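Local coordinates for protein aminotransferase, class III (Thermomicrobium roseum, PDB 6IO1) that acts as a thermostable (S)-enantioselective omega-transaminase, probably moving amino groups between substrates by means of a pyridoxal 5'-phosphate cofactor, at residues 187-192 against 196-201; 372-377 against 381-386; 137-142 against 308-313. All coordinates share one frame; numbering follows the deposited sequence.

Contact 1 of 3, residues 187-192 against 196-201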
# COMPACT_ATOMS: atom_id res chain seq x y z
N PRO B 187 -12.05 -5.36 -24.51
CA PRO B 187 -12.49 -6.44 -25.40
C PRO B 187 -13.79 -6.98 -24.77
O PRO B 187 -13.78 -8.06 -24.22
CB PRO B 187 -11.36 -7.47 -25.26
CG PRO B 187 -10.86 -7.27 -23.85
CD PRO B 187 -11.02 -5.79 -23.57
N TYR B 188 -14.85 -6.18 -24.89
CA TYR B 188 -16.16 -6.45 -24.29
C TYR B 188 -17.13 -6.75 -25.44
O TYR B 188 -17.79 -5.85 -25.97
CB TYR B 188 -16.57 -5.25 -23.45
CG TYR B 188 -17.90 -5.31 -22.73
CD1 TYR B 188 -18.48 -6.51 -22.37
CD2 TYR B 188 -18.55 -4.14 -22.38
CE1 TYR B 188 -19.69 -6.55 -21.70
CE2 TYR B 188 -19.76 -4.16 -21.71
CZ TYR B 188 -20.32 -5.37 -21.38
OH TYR B 188 -21.53 -5.39 -20.71
N LYS B 189 -17.22 -8.03 -25.80
CA LYS B 189 -17.96 -8.42 -27.01
C LYS B 189 -19.46 -8.16 -26.88
O LYS B 189 -20.11 -7.82 -27.87
CB LYS B 189 -17.71 -9.90 -27.31
CG LYS B 189 -18.04 -10.30 -28.73
CD LYS B 189 -17.89 -11.80 -28.93
CE LYS B 189 -17.99 -12.17 -30.40
NZ LYS B 189 -18.33 -13.61 -30.59
N TYR B 190 -20.02 -8.33 -25.68
CA TYR B 190 -21.47 -8.25 -25.52
C TYR B 190 -22.02 -6.91 -25.99
O TYR B 190 -23.12 -6.85 -26.56
CB TYR B 190 -21.84 -8.49 -24.05
CG TYR B 190 -23.31 -8.38 -23.75
CD1 TYR B 190 -24.23 -9.26 -24.30
CD2 TYR B 190 -23.79 -7.38 -22.90
CE1 TYR B 190 -25.58 -9.15 -24.01
CE2 TYR B 190 -25.13 -7.27 -22.61
CZ TYR B 190 -26.03 -8.16 -23.17
OH TYR B 190 -27.37 -8.04 -22.88
N ARG B 191 -21.28 -5.82 -25.76
CA ARG B 191 -21.73 -4.50 -26.16
C ARG B 191 -20.88 -3.85 -27.23
O ARG B 191 -21.36 -2.93 -27.91
CB ARG B 191 -21.79 -3.57 -24.94
CG ARG B 191 -22.74 -4.05 -23.86
CD ARG B 191 -22.95 -3.00 -22.78
NE ARG B 191 -23.99 -3.40 -21.84
CZ ARG B 191 -25.28 -3.11 -21.99
NH1 ARG B 191 -25.69 -2.39 -23.02
NH2 ARG B 191 -26.16 -3.52 -21.08
N PHE B 192 -19.63 -4.28 -27.41
CA PHE B 192 -18.73 -3.65 -28.37
C PHE B 192 -18.38 -4.54 -29.55
O PHE B 192 -17.73 -4.06 -30.49
CB PHE B 192 -17.43 -3.20 -27.67
CG PHE B 192 -17.65 -2.25 -26.51
CD1 PHE B 192 -18.85 -1.58 -26.34
CD2 PHE B 192 -16.64 -2.04 -25.59
CE1 PHE B 192 -19.03 -0.72 -25.27
CE2 PHE B 192 -16.82 -1.18 -24.52
CZ PHE B 192 -18.02 -0.52 -24.36
N LEU B 196 -20.30 -10.00 -34.47
CA LEU B 196 -18.95 -10.30 -34.91
C LEU B 196 -18.54 -11.67 -34.39
O LEU B 196 -18.98 -12.09 -33.32
CB LEU B 196 -17.94 -9.25 -34.42
CG LEU B 196 -18.09 -7.81 -34.91
CD1 LEU B 196 -16.96 -6.95 -34.36
CD2 LEU B 196 -18.11 -7.76 -36.43
N THR B 197 -17.71 -12.36 -35.16
CA THR B 197 -17.06 -13.54 -34.62
C THR B 197 -15.91 -13.10 -33.71
O THR B 197 -15.50 -11.94 -33.71
CB THR B 197 -16.55 -14.45 -35.74
OG1 THR B 197 -15.50 -13.79 -36.45
CG2 THR B 197 -17.68 -14.78 -36.71
N ASP B 198 -15.41 -14.05 -32.92
CA ASP B 198 -14.26 -13.75 -32.08
C ASP B 198 -13.07 -13.31 -32.92
O ASP B 198 -12.33 -12.39 -32.54
CB ASP B 198 -13.90 -14.96 -31.22
CG ASP B 198 -14.73 -15.05 -29.96
OD1 ASP B 198 -15.61 -14.18 -29.76
OD2 ASP B 198 -14.51 -15.98 -29.15
N GLU B 199 -12.87 -13.95 -34.07
CA GLU B 199 -11.77 -13.60 -34.95
C GLU B 199 -11.89 -12.16 -35.46
O GLU B 199 -10.91 -11.41 -35.43
CB GLU B 199 -11.71 -14.58 -36.12
CG GLU B 199 -10.63 -14.29 -37.15
CD GLU B 199 -10.35 -15.48 -38.04
OE1 GLU B 199 -9.19 -15.63 -38.49
OE2 GLU B 199 -11.29 -16.27 -38.29
N GLU B 200 -13.08 -11.77 -35.92
CA GLU B 200 -13.27 -10.41 -36.43
C GLU B 200 -13.07 -9.38 -35.32
O GLU B 200 -12.46 -8.33 -35.54
CB GLU B 200 -14.67 -10.28 -37.04
CG GLU B 200 -14.94 -11.16 -38.24
CD GLU B 200 -16.41 -11.25 -38.58
OE1 GLU B 200 -16.76 -11.17 -39.78
OE2 GLU B 200 -17.23 -11.40 -37.65
N PHE B 201 -13.60 -9.67 -34.13
CA PHE B 201 -13.43 -8.76 -32.99
C PHE B 201 -11.95 -8.60 -32.63
O PHE B 201 -11.48 -7.49 -32.39
CB PHE B 201 -14.23 -9.30 -31.80
CG PHE B 201 -14.35 -8.33 -30.66
CD1 PHE B 201 -14.35 -6.97 -30.88
CD2 PHE B 201 -14.47 -8.80 -29.36
CE1 PHE B 201 -14.46 -6.09 -29.82
CE2 PHE B 201 -14.59 -7.93 -28.30
CZ PHE B 201 -14.58 -6.57 -28.53
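Lys-189 reaches Asp-198 in an unusual way: Lys-189 NZ lies 2.9 Å from Asp-198 OD1 and 41° out of the carboxylate plane, so this salt bridge is made from above the group. The bridge ties the short helix 189-192 to the first turn of helix 198-216, two consecutive helices joined by a short loop, the second opened by a capping box. Lys-189 sends CG anti to its backbone N (chi1 -162°) and continues fully extended, and the lysine and aspartate side chains cross at about a right angle. On the way Lys-189 CE passes Leu-196 O at 3.1 Å. The other carboxylate oxygen of Asp-198 receives a weak hydrogen bond from the backbone N of Asp-240.

Phe-201 supplies the apolar part of the contact. Its ring points at the turn that leads into helix 189-192 and meets backbone as much as side chain: Phe-201 CZ brings the ring edge to Tyr-188 N, which lies in the ring plane 3.7 Å away, while Phe-201 CE2 touches Lys-189 CB at 3.8 Å. The side chains of Pro-187 and Phe-192 make looser contacts, through CB, with CE2 and CZ of the ring. The far end of the ring thus packs against the start of helix 189-192.

The capping box secures the first turn of helix 198-216. Glu-200 N donates to Thr-197 OG1 at 3.2 Å, and in return Thr-197 N gives a nearly straight bond (173°) to the anti lone pair of Glu-200 OE2 at 2.7 Å.

Contact 2 of 3, residues 372-377 against 381-386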
# COMPACT_ATOMS: atom_id res chain seq x y z
N GLU B 372 -26.64 -11.03 -19.95
CA GLU B 372 -25.61 -12.03 -20.22
C GLU B 372 -25.02 -12.53 -18.91
O GLU B 372 -24.80 -11.75 -17.98
CB GLU B 372 -24.49 -11.46 -21.11
CG GLU B 372 -23.33 -12.41 -21.32
CD GLU B 372 -22.25 -11.85 -22.22
OE1 GLU B 372 -21.37 -11.13 -21.70
OE2 GLU B 372 -22.28 -12.12 -23.44
N VAL B 373 -24.74 -13.83 -18.86
CA VAL B 373 -23.98 -14.44 -17.77
C VAL B 373 -22.64 -14.87 -18.34
O VAL B 373 -22.59 -15.65 -19.30
CB VAL B 373 -24.74 -15.63 -17.16
CG1 VAL B 373 -23.87 -16.31 -16.11
CG2 VAL B 373 -26.05 -15.16 -16.55
N ARG B 374 -21.56 -14.37 -17.75
CA ARG B 374 -20.22 -14.68 -18.25
C ARG B 374 -19.31 -15.02 -17.08
O ARG B 374 -19.57 -14.63 -15.94
CB ARG B 374 -19.64 -13.52 -19.07
CG ARG B 374 -19.57 -12.19 -18.34
CD ARG B 374 -19.07 -11.10 -19.27
NE ARG B 374 -19.06 -9.79 -18.63
CZ ARG B 374 -20.09 -8.94 -18.64
NH1 ARG B 374 -21.21 -9.27 -19.28
NH2 ARG B 374 -19.99 -7.77 -18.04
N GLY B 375 -18.27 -15.79 -17.36
CA GLY B 375 -17.34 -16.15 -16.32
C GLY B 375 -16.12 -16.87 -16.85
O GLY B 375 -16.15 -17.48 -17.92
N LYS B 376 -15.05 -16.78 -16.07
CA LYS B 376 -13.83 -17.55 -16.28
C LYS B 376 -13.36 -18.06 -14.93
O LYS B 376 -13.14 -17.26 -14.01
CB LYS B 376 -12.74 -16.70 -16.95
CG LYS B 376 -11.47 -17.48 -17.24
CD LYS B 376 -11.72 -18.62 -18.22
CE LYS B 376 -10.45 -19.41 -18.47
NZ LYS B 376 -10.72 -20.63 -19.27
N GLY B 377 -13.23 -19.38 -14.81
CA GLY B 377 -12.86 -19.95 -13.53
C GLY B 377 -13.91 -19.59 -12.50
O GLY B 377 -15.11 -19.74 -12.73
N LEU B 381 -20.10 -13.18 -13.53
CA LEU B 381 -20.92 -11.98 -13.53
C LEU B 381 -22.24 -12.25 -14.23
O LEU B 381 -22.29 -12.89 -15.29
CB LEU B 381 -20.21 -10.81 -14.22
CG LEU B 381 -20.84 -9.42 -14.04
CD1 LEU B 381 -19.77 -8.37 -13.90
CD2 LEU B 381 -21.77 -9.08 -15.19
N VAL B 382 -23.32 -11.76 -13.61
CA VAL B 382 -24.66 -11.72 -14.18
C VAL B 382 -24.96 -10.26 -14.48
O VAL B 382 -25.15 -9.46 -13.55
CB VAL B 382 -25.70 -12.32 -13.22
CG1 VAL B 382 -27.10 -12.21 -13.81
CG2 VAL B 382 -25.36 -13.76 -12.88
N GLU B 383 -24.99 -9.90 -15.76
CA GLU B 383 -25.28 -8.54 -16.19
C GLU B 383 -26.79 -8.37 -16.31
O GLU B 383 -27.45 -9.11 -17.05
CB GLU B 383 -24.60 -8.24 -17.52
CG GLU B 383 -24.94 -6.86 -18.08
CD GLU B 383 -23.94 -6.39 -19.12
OE1 GLU B 383 -22.87 -7.02 -19.24
OE2 GLU B 383 -24.22 -5.38 -19.80
N VAL B 384 -27.34 -7.40 -15.57
CA VAL B 384 -28.77 -7.17 -15.50
C VAL B 384 -29.14 -6.02 -16.42
O VAL B 384 -28.47 -4.98 -16.43
CB VAL B 384 -29.21 -6.89 -14.06
CG1 VAL B 384 -30.66 -6.43 -14.02
CG2 VAL B 384 -29.02 -8.13 -13.19
N VAL B 385 -30.20 -6.21 -17.21
CA VAL B 385 -30.69 -5.21 -18.15
C VAL B 385 -32.20 -5.13 -17.99
O VAL B 385 -32.86 -6.07 -17.53
CB VAL B 385 -30.33 -5.53 -19.61
CG1 VAL B 385 -28.82 -5.44 -19.82
CG2 VAL B 385 -30.85 -6.91 -20.00
N ARG B 386 -32.76 -3.98 -18.36
CA ARG B 386 -34.21 -3.83 -18.31
C ARG B 386 -34.89 -4.74 -19.33
O ARG B 386 -35.97 -5.29 -19.06
CB ARG B 386 -34.60 -2.37 -18.56
CG ARG B 386 -33.94 -1.37 -17.63
CD ARG B 386 -34.58 -0.00 -17.74
NE ARG B 386 -35.84 0.09 -17.02
CZ ARG B 386 -36.62 1.17 -17.02
NH1 ARG B 386 -36.28 2.25 -17.72
NH2 ARG B 386 -37.76 1.17 -16.33
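Arg-374 and Leu-381 face each other as a hydrogen-bonded antiparallel pair, and each backbone N donates to the other's O, at 3.0 Å from Arg-374 N to Leu-381 O and 2.9 Å from Leu-381 N to Arg-374 O. They belong to the beta hairpin of strands 370-376 and 379-384, whose ladder continues with Glu-383 N donating to Glu-372 O. The tight part of the contact centres on Arg-374, Leu-381 and Glu-383. Arg-374 places CG between its backbone N and carbonyl carbon (chi1 56°), and from there its extended chain runs alongside Leu-381, whose CD2 sits over one face of the guanidinium, 3.6 Å from Arg-374 NH2. At the edge of that group Glu-383 OE1 is gripped end-on by two nitrogens, Arg-374 NH1 at 2.8 Å and NH2 at 3.2 Å. The carboxylate plane stands 79° from the guanidinium plane, a turn consistent with both bonds meeting one oxygen. The reverse face is buried too: Val-373 and Val-382, a non-hydrogen-bonded pair, lie side by side with their CG2 methyls 4.0 Å apart.

The side nearer solvent is looser. Within strand 370-376, partly exposed Glu-372 extends the salt-bridge network through OE1, which takes a longer bond of 3.1 Å from Arg-374 NH1 and lies 24° out of the guanidinium plane.

Tyr-188 also bonds to Glu-383 OE1, while Gly-234 O and Val-235 O take further bonds from the Arg-374 guanidinium. Strand 370-376 is the outermost strand of its mixed sheet within the chain; strand 421-424 flanks 379-384 on the other side, Tyr-190 of helix 189-192 leans on both glutamates, and Leu-446 and Leu-450 of helix 432-450 pack against Val-384.

Contact 3 of 3, residues 137-142 against 308-313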
# COMPACT_ATOMS: atom_id res chain seq x y z
N TRP B 137 14.53 4.35 -19.03
CA TRP B 137 15.46 5.43 -18.69
C TRP B 137 16.90 4.94 -18.64
O TRP B 137 17.81 5.60 -19.15
CB TRP B 137 15.05 6.06 -17.36
CG TRP B 137 15.85 7.26 -16.95
CD1 TRP B 137 15.69 8.54 -17.40
CD2 TRP B 137 16.92 7.31 -15.99
NE1 TRP B 137 16.60 9.38 -16.79
CE2 TRP B 137 17.37 8.64 -15.93
CE3 TRP B 137 17.54 6.35 -15.19
CZ2 TRP B 137 18.41 9.04 -15.09
CZ3 TRP B 137 18.58 6.74 -14.36
CH2 TRP B 137 19.00 8.08 -14.32
N LEU B 138 17.12 3.77 -18.04
CA LEU B 138 18.46 3.20 -17.98
C LEU B 138 18.97 2.82 -19.36
O LEU B 138 20.18 2.80 -19.59
CB LEU B 138 18.47 1.98 -17.06
CG LEU B 138 18.38 2.24 -15.56
CD1 LEU B 138 18.19 0.94 -14.80
CD2 LEU B 138 19.62 2.97 -15.06
N LYS B 139 18.07 2.51 -20.29
CA LYS B 139 18.44 2.15 -21.65
C LYS B 139 18.73 3.35 -22.53
O LYS B 139 19.01 3.18 -23.72
CB LYS B 139 17.33 1.30 -22.29
CG LYS B 139 17.15 -0.07 -21.66
CD LYS B 139 18.33 -0.98 -21.95
CE LYS B 139 17.93 -2.44 -21.85
NZ LYS B 139 19.11 -3.34 -21.75
N GLY B 140 18.67 4.56 -21.98
CA GLY B 140 18.89 5.75 -22.77
C GLY B 140 17.69 6.22 -23.55
O GLY B 140 17.85 6.90 -24.57
N GLN B 141 16.48 5.87 -23.11
CA GLN B 141 15.24 6.28 -23.78
C GLN B 141 14.34 6.97 -22.77
O GLN B 141 13.30 6.43 -22.37
CB GLN B 141 14.55 5.07 -24.41
CG GLN B 141 15.34 4.42 -25.53
CD GLN B 141 14.62 3.24 -26.15
OE1 GLN B 141 13.47 3.35 -26.57
NE2 GLN B 141 15.30 2.10 -26.22
N PRO B 142 14.71 8.18 -22.32
CA PRO B 142 13.91 8.86 -21.29
C PRO B 142 12.52 9.27 -21.75
O PRO B 142 11.67 9.56 -20.89
CB PRO B 142 14.77 10.08 -20.92
CG PRO B 142 15.61 10.32 -22.13
CD PRO B 142 15.88 8.97 -22.73
N ALA B 308 15.65 -7.18 -14.84
CA ALA B 308 16.42 -7.20 -13.61
C ALA B 308 17.90 -6.95 -13.88
O ALA B 308 18.57 -6.25 -13.11
CB ALA B 308 16.23 -8.52 -12.88
N GLU B 309 18.44 -7.54 -14.95
CA GLU B 309 19.84 -7.31 -15.30
C GLU B 309 20.08 -5.85 -15.64
O GLU B 309 21.09 -5.26 -15.22
CB GLU B 309 20.23 -8.21 -16.47
CG GLU B 309 21.71 -8.19 -16.81
CD GLU B 309 22.52 -9.10 -15.91
OE1 GLU B 309 21.93 -10.02 -15.30
OE2 GLU B 309 23.75 -8.90 -15.81
N THR B 310 19.16 -5.24 -16.38
CA THR B 310 19.28 -3.82 -16.70
C THR B 310 19.27 -2.98 -15.43
O THR B 310 20.09 -2.07 -15.27
CB THR B 310 18.15 -3.39 -17.64
OG1 THR B 310 18.29 -4.07 -18.89
CG2 THR B 310 18.20 -1.89 -17.88
N LEU B 311 18.33 -3.27 -14.52
CA LEU B 311 18.26 -2.52 -13.27
C LEU B 311 19.53 -2.69 -12.44
O LEU B 311 20.06 -1.72 -11.88
CB LEU B 311 17.04 -2.95 -12.46
CG LEU B 311 15.64 -2.71 -13.01
CD1 LEU B 311 14.65 -2.49 -11.88
CD2 LEU B 311 15.60 -1.54 -13.99
N ALA B 312 20.05 -3.92 -12.35
CA ALA B 312 21.22 -4.21 -11.55
C ALA B 312 22.53 -3.81 -12.22
O ALA B 312 23.59 -3.92 -11.60
CB ALA B 312 21.27 -5.70 -11.21
N SER B 313 22.48 -3.34 -13.47
CA SER B 313 23.70 -2.90 -14.14
C SER B 313 24.11 -1.49 -13.74
O SER B 313 25.23 -1.07 -14.07
CB SER B 313 23.53 -2.97 -15.66
OG SER B 313 22.74 -1.89 -16.13
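Thr-310 OG1 is held by two partners: it accepts a hydrogen bond from Lys-139 NZ, 3.1 Å away across the contact, and is hydrogen-bonded to the backbone O of Glu-306, one turn earlier in its own helix. The ammonium is engaged twice as well, since it forms a salt bridge with the Glu-306 carboxylate. Lys-139 gets there by bending at its second torsion (chi2 -69°), after which the chain meets the threonine side chain at about a right angle, with Lys-139 CE 4.0 Å from Thr-310 CG2.

Next to this polar pair the contact is mostly apolar. The CG2 methyl of Thr-310 rests against Leu-138 CB at 4.0 Å, and Leu-138 CD1 reaches farther in, touching Leu-311 CD2 at 3.7 Å and Thr-310 O at 3.6 Å. The two leucines cross roughly perpendicularly. The contact lies at the C-terminal end of helix 121-138, closed by a Schellman motif in which Gly-140 takes a positive phi of 82°. The opposite end of that helix begins at the bound pyridoxamine phosphate, where Gly-121, Ala-122 and Asn-125 line the pocket.

Thr-310 O in turn accepts two bonds from Ser-313, from OG at 2.8 Å and from N at 3.3 Å, both from the same face of the carbonyl plane. The second subunit lies close by: Glu-309 makes a salt bridge with Arg-30 of that subunit, and Leu-26 of the second subunit packs on Leu-311.

Contact 2 is buried, whereas contacts 1 and 3 are partly buried, each combining an apolar side with a lysine at its more exposed side. The hairpin adds backbone bonds to its side-chain salt bridge; in the two helical contacts the bonds across the segments come from a lysine, and their helix-end motifs, a capping box in contact 1 and a Schellman motif in contact 3, lie at opposite kinds of terminus. Contacts 1 and 2 touch directly through Glu-383, whose OE2 forms a 2.9 Å salt bridge with Arg-191 NE. Contact 3 stands apart, its centre about 43 Å from that of contact 2, across the chain's centre and beside the second subunit.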